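PDB 2IBP: citrate synthase, which probably catalyses the condensation of oxaloacetate with acetyl-CoA and water to give citrate and CoA in the tricarboxylic acid cycle. Local coordinates for residues Leu26-Ile31 and Gly288-Lys293; His108-Leu113 and Ala239-Leu244; Pro217-Ala222 and Pro247-Ala252. All coordinates share one frame; numbering follows the deposited sequence.

In the fold
Contacts 2 and 3 lie deeper in the helical body of the subunit, their centres about 11 Å and 8 Å from that of the chain, whereas contact 1, about 16 Å out, is the most peripheral and has an exposed arginine. The chemistry follows burial: contact 2 is fully buried and packs apolar side chains, while the partly buried contacts 1 and 3 use long ion pairs with a water and hydrogen bonds to a histidine. Contacts 2 and 3 join through successive helices 218-227 and 233-244, where Ala240 O lies 3.2 Å from Ser219 CB. Contact 1 meets contact 3 where Ile31 CD1 is 3.9 Å from Phe221 CD1. All three also reach the second subunit.

Contact 1 (Leu26-Ile31 and Gly288-Lys293); sequences LEDVLI and GHRVYK
Arg290 turns the NH1 end of its guanidinium toward two carboxylates, and the ionic part of the contact rests on that nitrogen alone. Glu27 OE2 and Asp28 OD1 each lie 3.9 Å from Arg290 NH1, so both salt bridges are long ones. Both oxygens come at the guanidinium edge, but the carboxylate planes are turned differently against it, that of Asp28 by 26° and that of Glu27 by 72°. Arg290 gets there with CG anti to its backbone N and a bend at chi3 (59°).

A water bridges Asp28 and Arg290, donating to Asp28 OD1 at 2.9 Å and accepting from Arg290 NH1 at 3.1 Å. Both acids sit at the corner of a type II beta turn, Leu26 to Val29, closed by Val29 N to Leu26 O, just before strand 30-34. The other oxygen of Asp28, OD2, is hydrogen-bonded to Thr11, and Asp28 O takes a bond from Arg392 of the second subunit.

On the far side, the loop Gly288-Lys293 carries His289, a predicted active-site residue. Its ND1 accepts Val291 N at 3.0 Å and Tyr292 N at 3.2 Å, Tyr292 CD2 lies over one ring face, and Lys293 NZ bonds His289 O at 2.9 Å.

Contact 2 (His108-Leu113 and Ala239-Leu244); sequences HPMFAL and AAIAAL
Met110 and Leu113 of one helix close on Ile241 and Leu244 of another, an antiparallel helix pair in the mostly helical citrate synthase fold. The axes of 109-113 and 239-244 come within 9.5 Å at 165°, and the nearest CA atoms, of Met110 and Ile241, are 7.1 Å apart.

Apolar side-chain packing makes up most of the interface, no hydrogen bond crosses it, and all four side chains are buried. Met110 bends at both chi2 and chi3 (-79°), which brings its terminal methyl across to the partner helix even though its CB does not point there. Leu113 adds CB against Ile241 CG2 at 3.9 Å. Around the pair, Leu113 also touches helix 141-169, Leu244 meets Phe367 of helix 363-382, and Ala242 and Ala243 pack on Val226 of the second subunit.

Polar capping is confined to the start of the first helix. His108, the N-cap, accepts Met110 N at its ND1 (3.0 Å, N-H...acceptor angle 161°), with Pro109 CD over one face of the imidazole.

Met110 CE is the meeting point: it lies 3.7 Å from Ile241 CG2, 3.9 Å from Leu244 CG, and 3.5 Å from the carbonyl oxygen Ile241 O.

Contact 3 (Pro217-Ala222 and Pro247-Ala252); sequences PASTFA and PLHGGA
His249 reaches from the loop between helices 233-244 and 252-263 to the first turn of helix 218-227, just after the N-cap Pro217, and its NE2 is gripped twice by Ser219. That loop carries the Pro-Leu-His-Gly run characteristic of citrate synthases. Ser219 N donates to His249 NE2 at 3.2 Å with an N-H...acceptor angle of 147°, only 7° out of the imidazole plane. Ser219 OG is also hydrogen-bonded to His249 NE2, at 2.8 Å; either atom could be the donor, and OG comes at the ring obliquely. The crowded rotamer of Ser219 places the hydroxyl there, with OG between the backbone N and the carbonyl carbon (chi1 57°). Trp375 NE1 of helix 363-382 is a further hydrogen-bond partner of OG.

While Ser219 N thus finds its acceptor in the loop 247-252, the preceding carbonyls serve the helix: Pro217 O takes Phe221 N at 2.9 Å, and Ala218 O takes Ala222 N. Apolar atoms hem the ring. Pro217 CB is 3.7 Å from His249 NE2, Ala218 CB is 4.1 Å from His249 CD2, and Leu244 touches both His249 and Ser219.

The His249 side chain is about 9 Å from that of Asp346, a predicted active-site residue; both bonds converge on NE2, anchoring that nitrogen to the helix start.

Contact 1 (Leu26-Ile31 and Gly288-Lys293)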
# COMPACT_ATOMS: atom_id res chain seq x y z
N LEU A 26 -8.48 1.93 13.79
CA LEU A 26 -9.42 2.90 13.22
C LEU A 26 -10.78 2.24 12.93
O LEU A 26 -11.47 2.58 11.96
CB LEU A 26 -8.83 3.55 11.96
CG LEU A 26 -7.54 4.36 12.18
CD1 LEU A 26 -6.95 4.82 10.86
CD2 LEU A 26 -7.80 5.53 13.12
N GLU A 27 -11.18 1.33 13.81
CA GLU A 27 -12.42 0.60 13.62
C GLU A 27 -13.62 1.53 13.57
O GLU A 27 -13.88 2.29 14.51
CB GLU A 27 -12.60 -0.48 14.68
CG GLU A 27 -13.77 -1.41 14.40
CD GLU A 27 -13.72 -2.72 15.19
OE1 GLU A 27 -12.73 -2.96 15.91
OE2 GLU A 27 -14.70 -3.49 15.08
N ASP A 28 -14.30 1.48 12.43
CA ASP A 28 -15.51 2.25 12.19
C ASP A 28 -15.29 3.72 11.97
O ASP A 28 -16.24 4.47 11.87
CB ASP A 28 -16.50 2.07 13.34
CG ASP A 28 -16.84 0.62 13.58
OD1 ASP A 28 -16.87 -0.16 12.60
OD2 ASP A 28 -17.10 0.28 14.75
N VAL A 29 -14.03 4.17 11.92
CA VAL A 29 -13.74 5.57 11.71
C VAL A 29 -14.04 5.93 10.26
O VAL A 29 -13.61 5.24 9.34
CB VAL A 29 -12.28 5.90 12.05
CG1 VAL A 29 -11.97 7.36 11.79
CG2 VAL A 29 -11.98 5.53 13.51
N LEU A 30 -14.85 6.98 10.07
CA LEU A 30 -15.25 7.42 8.74
C LEU A 30 -14.11 8.07 7.98
O LEU A 30 -13.37 8.89 8.53
CB LEU A 30 -16.43 8.40 8.86
CG LEU A 30 -17.75 7.78 9.35
CD1 LEU A 30 -18.73 8.87 9.77
CD2 LEU A 30 -18.36 6.87 8.27
N ILE A 31 -13.96 7.71 6.71
CA ILE A 31 -12.96 8.33 5.86
C ILE A 31 -13.55 9.11 4.69
O ILE A 31 -12.86 9.91 4.05
CB ILE A 31 -11.91 7.31 5.35
CG1 ILE A 31 -12.54 6.23 4.47
CG2 ILE A 31 -11.20 6.65 6.54
CD1 ILE A 31 -11.51 5.37 3.76
N GLY A 288 -20.21 -16.83 10.87
CA GLY A 288 -20.11 -15.57 11.59
C GLY A 288 -19.46 -14.51 10.72
O GLY A 288 -18.66 -14.82 9.83
N HIS A 289 -19.74 -13.25 11.03
CA HIS A 289 -19.21 -12.15 10.25
C HIS A 289 -19.28 -10.88 11.09
O HIS A 289 -20.20 -10.71 11.89
CB HIS A 289 -20.03 -11.98 8.97
CG HIS A 289 -19.32 -11.22 7.89
ND1 HIS A 289 -19.40 -9.85 7.76
CD2 HIS A 289 -18.57 -11.65 6.85
CE1 HIS A 289 -18.69 -9.46 6.72
NE2 HIS A 289 -18.19 -10.53 6.14
N ARG A 290 -18.31 -10.00 10.89
CA ARG A 290 -18.25 -8.75 11.64
C ARG A 290 -19.40 -7.83 11.26
O ARG A 290 -19.85 -7.02 12.08
CB ARG A 290 -16.91 -8.07 11.37
CG ARG A 290 -16.54 -7.01 12.36
CD ARG A 290 -15.20 -6.41 11.97
NE ARG A 290 -15.28 -5.83 10.63
CZ ARG A 290 -15.59 -4.57 10.37
NH1 ARG A 290 -15.80 -3.72 11.37
NH2 ARG A 290 -15.64 -4.14 9.12
N VAL A 291 -19.89 -7.95 10.03
CA VAL A 291 -20.99 -7.13 9.55
C VAL A 291 -22.31 -7.90 9.44
O VAL A 291 -23.33 -7.49 10.00
CB VAL A 291 -20.67 -6.49 8.19
CG1 VAL A 291 -21.80 -5.58 7.76
CG2 VAL A 291 -19.37 -5.70 8.25
N TYR A 292 -22.29 -9.02 8.71
CA TYR A 292 -23.50 -9.82 8.55
C TYR A 292 -23.92 -10.53 9.84
O TYR A 292 -23.15 -11.34 10.39
CB TYR A 292 -23.36 -10.86 7.43
CG TYR A 292 -23.24 -10.23 6.07
CD1 TYR A 292 -24.28 -9.50 5.53
CD2 TYR A 292 -22.09 -10.40 5.30
CE1 TYR A 292 -24.16 -8.90 4.29
CE2 TYR A 292 -21.96 -9.81 4.06
CZ TYR A 292 -23.00 -9.07 3.56
OH TYR A 292 -22.88 -8.49 2.31
N LYS A 293 -25.13 -10.22 10.29
CA LYS A 293 -25.75 -10.87 11.45
C LYS A 293 -26.97 -11.61 10.91
O LYS A 293 -28.06 -11.57 11.46
CB LYS A 293 -26.16 -9.82 12.49
CG LYS A 293 -25.04 -8.89 12.88
CD LYS A 293 -23.83 -9.62 13.45
CE LYS A 293 -22.65 -8.68 13.59
NZ LYS A 293 -21.45 -9.36 14.14
O HOH W 1 -15.60 -0.86 10.10

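Contact 2 (His108-Leu113 and Ala239-Leu244)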
# COMPACT_ATOMS: atom_id res chain seq x y z
N HIS A 108 5.17 -16.99 -5.00
CA HIS A 108 3.76 -17.00 -4.70
C HIS A 108 3.06 -16.02 -5.62
O HIS A 108 3.58 -14.93 -5.89
CB HIS A 108 3.52 -16.62 -3.24
CG HIS A 108 2.09 -16.75 -2.81
ND1 HIS A 108 1.14 -15.77 -3.08
CD2 HIS A 108 1.44 -17.73 -2.15
CE1 HIS A 108 -0.03 -16.16 -2.60
NE2 HIS A 108 0.13 -17.34 -2.03
N PRO A 109 1.88 -16.39 -6.13
CA PRO A 109 1.22 -15.52 -7.09
C PRO A 109 0.95 -14.10 -6.63
O PRO A 109 0.93 -13.20 -7.45
CB PRO A 109 -0.08 -16.24 -7.43
CG PRO A 109 -0.20 -17.37 -6.50
CD PRO A 109 1.14 -17.65 -5.93
N MET A 110 0.69 -13.89 -5.34
CA MET A 110 0.38 -12.53 -4.88
C MET A 110 1.57 -11.58 -5.04
O MET A 110 1.37 -10.40 -5.33
CB MET A 110 -0.18 -12.51 -3.47
CG MET A 110 -1.57 -13.13 -3.39
SD MET A 110 -2.83 -12.16 -4.25
CE MET A 110 -3.16 -10.87 -3.06
N PHE A 111 2.79 -12.09 -4.93
CA PHE A 111 3.97 -11.25 -5.18
C PHE A 111 4.01 -10.88 -6.67
O PHE A 111 4.34 -9.76 -7.04
CB PHE A 111 5.25 -11.97 -4.80
CG PHE A 111 5.50 -12.02 -3.33
CD1 PHE A 111 5.84 -10.86 -2.64
CD2 PHE A 111 5.51 -13.22 -2.66
CE1 PHE A 111 6.14 -10.90 -1.29
CE2 PHE A 111 5.79 -13.27 -1.31
CZ PHE A 111 6.11 -12.11 -0.63
N ALA A 112 3.70 -11.87 -7.51
CA ALA A 112 3.68 -11.66 -8.95
C ALA A 112 2.63 -10.62 -9.31
O ALA A 112 2.86 -9.79 -10.18
CB ALA A 112 3.40 -12.97 -9.70
N LEU A 113 1.45 -10.70 -8.67
CA LEU A 113 0.40 -9.72 -8.93
C LEU A 113 0.89 -8.33 -8.57
O LEU A 113 0.70 -7.39 -9.34
CB LEU A 113 -0.88 -10.00 -8.15
CG LEU A 113 -1.93 -10.81 -8.91
CD1 LEU A 113 -1.42 -12.20 -9.27
CD2 LEU A 113 -3.20 -10.88 -8.08
N ALA A 239 -0.76 -1.72 -4.04
CA ALA A 239 -0.84 -1.60 -2.58
C ALA A 239 -2.03 -2.37 -2.02
O ALA A 239 -1.92 -3.01 -1.00
CB ALA A 239 -0.88 -0.13 -2.14
N ALA A 240 -3.19 -2.27 -2.67
CA ALA A 240 -4.37 -3.02 -2.26
C ALA A 240 -4.07 -4.53 -2.24
O ALA A 240 -4.42 -5.23 -1.29
CB ALA A 240 -5.52 -2.74 -3.20
N ILE A 241 -3.39 -5.00 -3.28
CA ILE A 241 -2.96 -6.40 -3.39
C ILE A 241 -2.02 -6.77 -2.25
O ILE A 241 -2.12 -7.84 -1.68
CB ILE A 241 -2.34 -6.66 -4.76
CG1 ILE A 241 -3.41 -6.53 -5.84
CG2 ILE A 241 -1.67 -8.04 -4.82
CD1 ILE A 241 -2.86 -6.47 -7.26
N ALA A 242 -1.08 -5.88 -1.96
CA ALA A 242 -0.14 -6.09 -0.85
C ALA A 242 -0.92 -6.34 0.44
O ALA A 242 -0.60 -7.23 1.22
CB ALA A 242 0.77 -4.89 -0.72
N ALA A 243 -1.95 -5.55 0.67
CA ALA A 243 -2.74 -5.73 1.88
C ALA A 243 -3.55 -7.01 1.82
O ALA A 243 -3.67 -7.75 2.80
CB ALA A 243 -3.67 -4.52 2.10
N LEU A 244 -4.15 -7.26 0.66
CA LEU A 244 -5.01 -8.42 0.47
C LEU A 244 -4.28 -9.73 0.75
O LEU A 244 -4.88 -10.71 1.15
CB LEU A 244 -5.53 -8.41 -0.97
CG LEU A 244 -6.40 -9.60 -1.33
CD1 LEU A 244 -7.62 -9.60 -0.44
CD2 LEU A 244 -6.81 -9.52 -2.79

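Contact 3 (Pro217-Ala222 and Pro247-Ala252)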
# COMPACT_ATOMS: atom_id res chain seq x y z
N PRO A 217 -12.54 -2.62 3.45
CA PRO A 217 -11.57 -3.43 4.16
C PRO A 217 -10.16 -2.89 3.97
O PRO A 217 -9.95 -1.92 3.21
CB PRO A 217 -11.71 -4.81 3.52
CG PRO A 217 -12.25 -4.55 2.17
CD PRO A 217 -13.06 -3.29 2.24
N ALA A 218 -9.19 -3.54 4.58
CA ALA A 218 -7.83 -3.03 4.57
C ALA A 218 -7.24 -2.85 3.18
O ALA A 218 -6.51 -1.89 2.94
CB ALA A 218 -6.92 -3.92 5.43
N SER A 219 -7.61 -3.70 2.23
CA SER A 219 -7.05 -3.58 0.88
C SER A 219 -7.60 -2.31 0.21
O SER A 219 -6.86 -1.51 -0.36
CB SER A 219 -7.35 -4.83 0.05
OG SER A 219 -8.73 -5.08 -0.01
N THR A 220 -8.90 -2.10 0.33
CA THR A 220 -9.53 -0.90 -0.21
C THR A 220 -8.98 0.36 0.49
O THR A 220 -8.74 1.38 -0.13
CB THR A 220 -11.03 -1.00 -0.09
OG1 THR A 220 -11.47 -2.19 -0.75
CG2 THR A 220 -11.73 0.20 -0.68
N PHE A 221 -8.73 0.23 1.79
CA PHE A 221 -8.14 1.34 2.54
C PHE A 221 -6.73 1.65 2.07
O PHE A 221 -6.37 2.83 1.88
CB PHE A 221 -8.17 1.03 4.03
CG PHE A 221 -7.79 2.18 4.90
CD1 PHE A 221 -8.22 3.47 4.61
CD2 PHE A 221 -7.17 1.95 6.12
CE1 PHE A 221 -7.92 4.50 5.45
CE2 PHE A 221 -6.87 3.00 6.96
CZ PHE A 221 -7.26 4.27 6.62
N ALA A 222 -5.93 0.59 1.85
CA ALA A 222 -4.56 0.75 1.36
C ALA A 222 -4.58 1.52 0.04
O ALA A 222 -3.77 2.43 -0.17
CB ALA A 222 -3.88 -0.59 1.16
N PRO A 247 -2.80 -12.73 5.86
CA PRO A 247 -3.74 -13.78 6.30
C PRO A 247 -4.98 -13.29 7.04
O PRO A 247 -5.95 -14.05 7.17
CB PRO A 247 -2.87 -14.67 7.21
CG PRO A 247 -1.74 -13.80 7.63
CD PRO A 247 -1.46 -12.89 6.46
N LEU A 248 -4.97 -12.06 7.53
CA LEU A 248 -6.13 -11.50 8.19
C LEU A 248 -7.14 -10.93 7.19
O LEU A 248 -8.22 -10.49 7.58
CB LEU A 248 -5.74 -10.43 9.21
CG LEU A 248 -4.80 -10.88 10.32
CD1 LEU A 248 -4.65 -9.72 11.33
CD2 LEU A 248 -5.37 -12.12 10.99
N HIS A 249 -6.75 -10.89 5.91
CA HIS A 249 -7.64 -10.38 4.87
C HIS A 249 -8.24 -11.48 4.00
O HIS A 249 -9.23 -11.26 3.30
CB HIS A 249 -6.91 -9.39 3.96
CG HIS A 249 -7.82 -8.42 3.28
ND1 HIS A 249 -9.08 -8.76 2.83
CD2 HIS A 249 -7.63 -7.13 2.91
CE1 HIS A 249 -9.63 -7.70 2.25
NE2 HIS A 249 -8.77 -6.71 2.28
N GLY A 250 -7.62 -12.64 3.99
CA GLY A 250 -8.11 -13.74 3.16
C GLY A 250 -7.52 -15.07 3.59
O GLY A 250 -6.68 -15.11 4.48
N GLY A 251 -7.97 -16.14 2.94
CA GLY A 251 -7.50 -17.48 3.27
C GLY A 251 -8.60 -18.36 3.82
O GLY A 251 -8.51 -19.58 3.75
N ALA A 252 -9.68 -17.75 4.29
CA ALA A 252 -10.78 -18.48 4.89
C ALA A 252 -11.43 -19.48 3.93
O ALA A 252 -11.76 -20.61 4.33
CB ALA A 252 -11.83 -17.52 5.45